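PDB 6KBH: cytochrome P450 monooxygenase from Rhodococcus sp. ECU0066, which probably catalyses heme-dependent monooxygenation, using electrons relayed from an FMN reductase part through a [2Fe-2S] ferredoxin part of the same chain. Local coordinates for residues V745-G750 against K768-C773; V704-G709 against K781-L786. All blocks are in the same frame, centred on the assembly; numbering follows the deposited sequence.

Contact 1. Residues V745-G750 against K768-C773; sequences VPVLDG and KTMMTC. With FES (Fe2/s2 (inorganic) cluster), chain D.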
ATOM      1  N   VAL A 745       1.254 -13.634  -5.355  1.00 89.40           N
ATOM      2  CA  VAL A 745       2.312 -12.852  -5.999  1.00 90.30           C
ATOM      3  C   VAL A 745       3.028 -13.703  -7.051  1.00 94.77           C
ATOM      4  O   VAL A 745       3.224 -14.908  -6.847  1.00 95.25           O
ATOM      5  CB  VAL A 745       3.289 -12.283  -4.943  1.00 94.45           C
ATOM      6  CG1 VAL A 745       4.279 -13.335  -4.470  1.00 82.32           C
ATOM      7  CG2 VAL A 745       4.008 -11.044  -5.461  1.00 93.27           C
ATOM      8  N   PRO A 746       3.415 -13.126  -8.195  1.00 88.17           N
ATOM      9  CA  PRO A 746       3.928 -13.945  -9.306  1.00 90.19           C
ATOM     10  C   PRO A 746       5.337 -14.479  -9.080  1.00 93.44           C
ATOM     11  O   PRO A 746       6.200 -13.804  -8.515  1.00 96.90           O
ATOM     12  CB  PRO A 746       3.895 -12.980 -10.502  1.00 89.58           C
ATOM     13  CG  PRO A 746       2.898 -11.948 -10.142  1.00 83.79           C
ATOM     14  CD  PRO A 746       3.028 -11.780  -8.654  1.00 88.96           C
ATOM     15  N   VAL A 747       5.567 -15.696  -9.577  1.00 99.79           N
ATOM     16  CA  VAL A 747       6.846 -16.399  -9.481  1.00100.71           C
ATOM     17  C   VAL A 747       7.467 -16.462 -10.868  1.00 96.79           C
ATOM     18  O   VAL A 747       6.877 -17.038 -11.792  1.00 96.66           O
ATOM     19  CB  VAL A 747       6.675 -17.815  -8.910  1.00 95.17           C
ATOM     20  CG1 VAL A 747       8.036 -18.494  -8.756  1.00 94.05           C
ATOM     21  CG2 VAL A 747       5.935 -17.774  -7.596  1.00 91.01           C
ATOM     22  N   LEU A 748       8.662 -15.886 -11.015  1.00 93.07           N
ATOM     23  CA  LEU A 748       9.371 -15.915 -12.293  1.00 96.97           C
ATOM     24  C   LEU A 748      10.281 -17.116 -12.418  1.00 99.87           C
ATOM     25  O   LEU A 748      10.503 -17.606 -13.530  1.00110.76           O
ATOM     26  CB  LEU A 748      10.220 -14.653 -12.497  1.00 92.44           C
ATOM     27  CG  LEU A 748       9.526 -13.343 -12.859  1.00103.68           C
ATOM     28  CD1 LEU A 748       8.476 -13.067 -11.850  1.00102.11           C
ATOM     29  CD2 LEU A 748      10.500 -12.177 -12.933  1.00102.35           C
ATOM     30  N   ASP A 749      10.819 -17.590 -11.300  1.00 96.21           N
ATOM     31  CA  ASP A 749      11.777 -18.678 -11.321  1.00105.25           C
ATOM     32  C   ASP A 749      11.763 -19.369  -9.965  1.00107.70           C
ATOM     33  O   ASP A 749      11.515 -18.741  -8.932  1.00101.27           O
ATOM     34  CB  ASP A 749      13.180 -18.170 -11.658  1.00109.16           C
ATOM     35  CG  ASP A 749      14.206 -19.274 -11.664  1.00117.22           C
ATOM     36  OD1 ASP A 749      14.134 -20.141 -12.561  1.00118.47           O
ATOM     37  OD2 ASP A 749      15.077 -19.278 -10.770  1.00119.78           O
ATOM     38  N   GLY A 750      12.031 -20.663  -9.989  1.00108.72           N
ATOM     39  CA  GLY A 750      12.006 -21.491  -8.804  1.00109.45           C
ATOM     40  C   GLY A 750      10.703 -22.258  -8.681  1.00107.78           C
ATOM     41  O   GLY A 750       9.646 -21.828  -9.157  1.00108.99           O
ATOM     42  N   LYS A 768       3.380 -20.591 -11.753  1.00109.34           N
ATOM     43  CA  LYS A 768       3.414 -19.179 -12.108  1.00106.14           C
ATOM     44  C   LYS A 768       3.088 -18.264 -10.936  1.00105.74           C
ATOM     45  O   LYS A 768       3.193 -17.041 -11.082  1.00 93.14           O
ATOM     46  CB  LYS A 768       2.426 -18.903 -13.244  1.00106.94           C
ATOM     47  CG  LYS A 768       2.634 -19.742 -14.493  1.00112.00           C
ATOM     48  CD  LYS A 768       2.674 -18.857 -15.732  1.00105.67           C
ATOM     49  CE  LYS A 768       3.038 -19.650 -16.979  1.00110.12           C
ATOM     50  NZ  LYS A 768       1.853 -19.921 -17.847  1.00111.52           N
ATOM     51  N   THR A 769       2.706 -18.815  -9.786  1.00105.67           N
ATOM     52  CA  THR A 769       2.105 -18.008  -8.737  1.00 97.74           C
ATOM     53  C   THR A 769       2.340 -18.662  -7.382  1.00 99.28           C
ATOM     54  O   THR A 769       2.603 -19.863  -7.286  1.00110.66           O
ATOM     55  CB  THR A 769       0.608 -17.815  -8.996  1.00 98.20           C
ATOM     56  OG1 THR A 769       0.048 -17.011  -7.959  1.00 99.92           O
ATOM     57  CG2 THR A 769      -0.109 -19.157  -9.037  1.00 97.96           C
ATOM     58  N   MET A 770       2.231 -17.852  -6.329  1.00 94.79           N
ATOM     59  CA  MET A 770       2.532 -18.297  -4.976  1.00 92.83           C
ATOM     60  C   MET A 770       1.757 -17.454  -3.973  1.00 92.74           C
ATOM     61  O   MET A 770       1.492 -16.272  -4.207  1.00 97.57           O
ATOM     62  CB  MET A 770       4.040 -18.221  -4.694  1.00 95.07           C
ATOM     63  CG  MET A 770       4.418 -17.973  -3.243  1.00 99.50           C
ATOM     64  SD  MET A 770       6.069 -18.553  -2.829  1.00116.56           S
ATOM     65  CE  MET A 770       7.031 -17.660  -4.030  1.00 93.27           C
ATOM     66  N   MET A 771       1.395 -18.078  -2.854  1.00 98.52           N
ATOM     67  CA  MET A 771       0.725 -17.401  -1.751  1.00 96.85           C
ATOM     68  C   MET A 771       1.760 -17.005  -0.704  1.00 94.86           C
ATOM     69  O   MET A 771       2.469 -17.862  -0.166  1.00 85.82           O
ATOM     70  CB  MET A 771      -0.355 -18.291  -1.147  1.00 93.75           C
ATOM     71  CG  MET A 771      -1.334 -18.804  -2.182  1.00 90.90           C
ATOM     72  SD  MET A 771      -2.095 -17.520  -3.183  1.00 90.74           S
ATOM     73  CE  MET A 771      -2.853 -16.538  -1.904  1.00 84.35           C
ATOM     74  N   THR A 772       1.817 -15.707  -0.405  1.00 99.31           N
ATOM     75  CA  THR A 772       2.945 -15.124   0.312  1.00 94.91           C
ATOM     76  C   THR A 772       3.021 -15.586   1.763  1.00 90.97           C
ATOM     77  O   THR A 772       4.112 -15.604   2.347  1.00 90.96           O
ATOM     78  CB  THR A 772       2.842 -13.601   0.233  1.00 87.24           C
ATOM     79  OG1 THR A 772       2.548 -13.223  -1.115  1.00 95.14           O
ATOM     80  CG2 THR A 772       4.136 -12.961   0.625  1.00 89.00           C
ATOM     81  N   CYS A 773       1.894 -15.980   2.354  1.00 95.56           N
ATOM     82  CA  CYS A 773       1.828 -16.178   3.797  1.00 95.21           C
ATOM     83  C   CYS A 773       2.166 -17.594   4.245  1.00 98.98           C
ATOM     84  O   CYS A 773       2.643 -17.775   5.374  1.00 95.77           O
ATOM     85  CB  CYS A 773       0.435 -15.811   4.311  1.00 96.96           C
ATOM     86  SG  CYS A 773      -0.871 -16.902   3.708  1.00110.51           S
TER
HETATM   87 FE1  FES D 803      -5.157 -15.091   2.616  1.00 84.30          FE
HETATM   88 FE2  FES D 803      -2.231 -15.637   2.344  1.00 83.37          FE
HETATM   89  S1  FES D 803      -3.389 -14.109   3.261  1.00 82.03           S
HETATM   90  S2  FES D 803      -3.999 -16.616   1.693  1.00 82.05           S

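Contact 2. Residues V704-G709 against K781-L786; sequences VLKDSG and KLTLQL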
ATOM      1  N   VAL A 704      14.623 -13.429  -4.107  1.00 95.65           N
ATOM      2  CA  VAL A 704      15.107 -12.220  -4.767  1.00102.18           C
ATOM      3  C   VAL A 704      13.955 -11.553  -5.495  1.00100.74           C
ATOM      4  O   VAL A 704      13.133 -12.220  -6.136  1.00101.01           O
ATOM      5  CB  VAL A 704      16.270 -12.500  -5.743  1.00102.77           C
ATOM      6  CG1 VAL A 704      15.762 -13.158  -7.058  1.00100.09           C
ATOM      7  CG2 VAL A 704      17.030 -11.187  -6.021  1.00113.55           C
ATOM      8  N   LEU A 705      13.912 -10.234  -5.413  1.00 97.09           N
ATOM      9  CA  LEU A 705      12.848  -9.448  -6.016  1.00 95.71           C
ATOM     10  C   LEU A 705      13.416  -8.774  -7.255  1.00 95.59           C
ATOM     11  O   LEU A 705      14.179  -7.808  -7.153  1.00100.90           O
ATOM     12  CB  LEU A 705      12.315  -8.442  -5.009  1.00 94.24           C
ATOM     13  CG  LEU A 705      12.125  -9.151  -3.676  1.00 89.03           C
ATOM     14  CD1 LEU A 705      12.144  -8.136  -2.604  1.00 73.82           C
ATOM     15  CD2 LEU A 705      10.830  -9.946  -3.646  1.00 82.81           C
ATOM     16  N   LYS A 706      13.047  -9.298  -8.423  1.00 92.72           N
ATOM     17  CA  LYS A 706      13.690  -8.869  -9.658  1.00 96.46           C
ATOM     18  C   LYS A 706      13.363  -7.418  -9.981  1.00 94.87           C
ATOM     19  O   LYS A 706      14.256  -6.634 -10.320  1.00 95.38           O
ATOM     20  CB  LYS A 706      13.284  -9.781 -10.814  1.00 94.64           C
ATOM     21  CG  LYS A 706      13.943  -9.380 -12.126  1.00 97.97           C
ATOM     22  CD  LYS A 706      13.512 -10.250 -13.289  1.00 94.01           C
ATOM     23  CE  LYS A 706      14.228 -11.589 -13.269  1.00 99.82           C
ATOM     24  NZ  LYS A 706      15.689 -11.443 -13.515  1.00 97.44           N
ATOM     25  N   ASP A 707      12.084  -7.041  -9.894  1.00 89.71           N
ATOM     26  CA  ASP A 707      11.710  -5.665 -10.203  1.00 89.90           C
ATOM     27  C   ASP A 707      12.385  -4.685  -9.252  1.00 99.62           C
ATOM     28  O   ASP A 707      12.876  -3.634  -9.679  1.00 93.22           O
ATOM     29  CB  ASP A 707      10.193  -5.498 -10.142  1.00 94.24           C
ATOM     30  CG  ASP A 707       9.458  -6.522 -10.975  1.00112.07           C
ATOM     31  OD1 ASP A 707      10.086  -7.159 -11.850  1.00117.59           O
ATOM     32  OD2 ASP A 707       8.241  -6.685 -10.752  1.00107.78           O
ATOM     33  N   SER A 708      12.427  -5.019  -7.960  1.00 95.17           N
ATOM     34  CA  SER A 708      13.052  -4.138  -6.982  1.00 91.17           C
ATOM     35  C   SER A 708      14.572  -4.234  -7.009  1.00 93.27           C
ATOM     36  O   SER A 708      15.254  -3.259  -6.674  1.00 94.65           O
ATOM     37  CB  SER A 708      12.537  -4.458  -5.577  1.00 91.66           C
ATOM     38  OG  SER A 708      11.150  -4.189  -5.468  1.00 96.99           O
ATOM     39  N   GLY A 709      15.119  -5.383  -7.397  1.00 93.66           N
ATOM     40  CA  GLY A 709      16.559  -5.540  -7.441  1.00 93.36           C
ATOM     41  C   GLY A 709      17.212  -5.797  -6.104  1.00 96.34           C
ATOM     42  O   GLY A 709      18.359  -5.387  -5.894  1.00 86.72           O
ATOM     43  N   LYS A 781      16.309 -21.006  -3.664  1.00114.39           N
ATOM     44  CA  LYS A 781      15.925 -19.642  -4.003  1.00111.24           C
ATOM     45  C   LYS A 781      14.727 -19.642  -4.941  1.00109.94           C
ATOM     46  O   LYS A 781      14.467 -20.615  -5.653  1.00112.74           O
ATOM     47  CB  LYS A 781      17.080 -18.862  -4.643  1.00114.47           C
ATOM     48  CG  LYS A 781      17.719 -19.552  -5.832  1.00111.64           C
ATOM     49  CD  LYS A 781      18.671 -18.620  -6.570  1.00112.59           C
ATOM     50  CE  LYS A 781      17.987 -17.946  -7.751  1.00113.95           C
ATOM     51  NZ  LYS A 781      18.968 -17.314  -8.678  1.00117.31           N
ATOM     52  N   LEU A 782      13.997 -18.527  -4.916  1.00107.07           N
ATOM     53  CA  LEU A 782      12.927 -18.242  -5.860  1.00107.16           C
ATOM     54  C   LEU A 782      13.022 -16.790  -6.295  1.00101.85           C
ATOM     55  O   LEU A 782      13.490 -15.930  -5.546  1.00103.22           O
ATOM     56  CB  LEU A 782      11.531 -18.475  -5.275  1.00105.00           C
ATOM     57  CG  LEU A 782      11.037 -19.907  -5.172  1.00111.37           C
ATOM     58  CD1 LEU A 782      11.703 -20.514  -4.019  1.00110.87           C
ATOM     59  CD2 LEU A 782       9.561 -19.918  -4.948  1.00106.93           C
ATOM     60  N   THR A 783      12.554 -16.525  -7.508  1.00100.75           N
ATOM     61  CA  THR A 783      12.486 -15.175  -8.045  1.00104.29           C
ATOM     62  C   THR A 783      11.024 -14.768  -8.176  1.00 99.16           C
ATOM     63  O   THR A 783      10.208 -15.522  -8.720  1.00 96.32           O
ATOM     64  CB  THR A 783      13.197 -15.086  -9.398  1.00 93.24           C
ATOM     65  OG1 THR A 783      14.543 -15.565  -9.265  1.00 92.75           O
ATOM     66  CG2 THR A 783      13.230 -13.651  -9.889  1.00 98.55           C
ATOM     67  N   LEU A 784      10.701 -13.577  -7.672  1.00100.84           N
ATOM     68  CA  LEU A 784       9.342 -13.057  -7.652  1.00 99.12           C
ATOM     69  C   LEU A 784       9.275 -11.724  -8.381  1.00 98.60           C
ATOM     70  O   LEU A 784      10.208 -10.913  -8.300  1.00100.77           O
ATOM     71  CB  LEU A 784       8.846 -12.898  -6.207  1.00 91.73           C
ATOM     72  CG  LEU A 784       8.729 -14.214  -5.443  1.00 97.66           C
ATOM     73  CD1 LEU A 784       8.276 -13.993  -4.011  1.00 86.05           C
ATOM     74  CD2 LEU A 784       7.764 -15.096  -6.177  1.00 90.22           C
ATOM     75  N   GLN A 785       8.172 -11.504  -9.106  1.00 91.44           N
ATOM     76  CA  GLN A 785       7.964 -10.233  -9.815  1.00 97.31           C
ATOM     77  C   GLN A 785       7.542  -9.193  -8.789  1.00 94.94           C
ATOM     78  O   GLN A 785       6.358  -8.903  -8.586  1.00 90.49           O
ATOM     79  CB  GLN A 785       6.924 -10.374 -10.927  1.00102.12           C
ATOM     80  CG  GLN A 785       6.875  -9.159 -11.830  1.00 95.55           C
ATOM     81  CD  GLN A 785       6.325  -9.466 -13.212  1.00112.26           C
ATOM     82  OE1 GLN A 785       6.792  -8.911 -14.210  1.00125.02           O
ATOM     83  NE2 GLN A 785       5.339 -10.356 -13.279  1.00109.78           N
ATOM     84  N   LEU A 786       8.542  -8.612  -8.151  1.00 98.98           N
ATOM     85  CA  LEU A 786       8.287  -7.755  -7.010  1.00 95.48           C
ATOM     86  C   LEU A 786       9.458  -6.814  -6.802  1.00 95.59           C
ATOM     87  O   LEU A 786      10.580  -7.156  -7.190  1.00 90.93           O
ATOM     88  CB  LEU A 786       8.043  -8.613  -5.773  1.00 83.44           C
ATOM     89  CG  LEU A 786       7.059  -8.114  -4.729  1.00 86.63           C
ATOM     90  CD1 LEU A 786       5.738  -7.751  -5.380  1.00 79.59           C
ATOM     91  CD2 LEU A 786       6.840  -9.182  -3.665  1.00 81.19           C
ATOM     92  OXT LEU A 786       9.329  -5.709  -6.269  1.00 90.56           O
TER

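Contact 1. Residues V745-G750 against K768-C773
Beside the [2Fe-2S] site of the ferredoxin part, Val745 and Pro746 pair with Met770 and Thr769 in a short antiparallel two-stranded sheet. Val745 and Met770 are the hydrogen-bonded pair: Val745 N meets Met770 O at 2.9 Å, nearly along the C=O axis, while Met770 N returns a weak, bent bond to Val745 O (N-H...O 130°). Past the non-hydrogen-bonded pair of Pro746 and Thr769, Val747 N makes a straight bond of 3.1 Å to Lys768 O, the donor standing above the carbonyl plane. Val747 CG2, anti to its own carbonyl carbon, carries the apolar contact. The Val747 and Met770 side chains cross at about a right angle, with Val747 CG2 3.5 Å from Met770 CB, and the bend at chi3 (56°) sets Met770 CE 3.7 Å from Val747 CG2. Leu782 and Leu784 of strand 781-784 also pack on Met770. Thr772 crosses Val745 similarly, its OG1 lying 3.8 Å from Val745 CG1, with helix 720-726 against its side chain. Cys773 SG then binds an iron, FE2, at 2.3 Å, and Cys743, just before strand 744-747, is also a cluster ligand. Strands running between cluster cysteines in this way belong to the plant-type ferredoxin, or beta-grasp, fold.

Contact 2. Residues V704-G709 against K781-L786
Val704 and Thr783, and next to them Leu705 and Leu784, pair in parallel where the first and last strands of the ferredoxin part adjoin, an arrangement of the beta-grasp fold. On one face Val704 and Thr783 lie side by side and point the same way, Val704 CG1 standing 3.5 Å from Thr783 OG1. Lys706 approaches the same threonine obliquely and rests its CB 4.0 Å from Thr783 CG2. On the face of Leu705 and Leu784, the Leu705 side chain lies beside that of the terminal Leu786, pointing the same way, with Leu705 CD2 3.8 Å from Leu786 CB. Leu705 is covered further by Ile729 and by Ile710 and Val712 of strand 710-714. The backbone bonds alternate across the pair: Val704 N to Leu782 O, Leu784 N to Val704 O, Lys706 N to Leu784 O.

Beyond the strands the chain coils through 706-708, and Asp707 lays its carboxylate across the Gln785 side chain, the carboxylate and amide planes 53° apart. Asp707 CG sits anti to its own carbonyl carbon (chi1 -52°), and Asp707 OD2 lies near Gln785 CG. The Asp707 side chain also touches Tyr388, a heme-binding residue of the P450 part. An alanine here would probably open a gap beside Gln785 CG and loosen the meeting with Tyr388.

The chain terminus is held by Ser708 through both carboxylate oxygens: its backbone N bonds Leu786 O at 2.9 Å, from 25° off the carboxylate plane, and its OG donates to Leu786 OXT at 2.5 Å.

Overall arrangement
Both contacts are partly buried and belong to one ferredoxin part, with contact 1 nested in the chain loop that contact 2 closes; their centres are 10 Å apart. Segments 745-750 and 781-786 join them. Leu748 and Asp749 both face Thr783 in a classic beta bulge, with probable hydrogen bonds from Leu748 N to Thr783 O and from Thr783 N to Asp749 O, each 2.8 Å. The chemistry of the two contacts differs with place. Contact 1 is a small antiparallel pair with methionine and valine packing, and its segment 768-773 runs on to the iron-sulfur cluster. Contact 2 is larger and parallel, with leucines on one face and a polar C-terminal end turned toward the heme part.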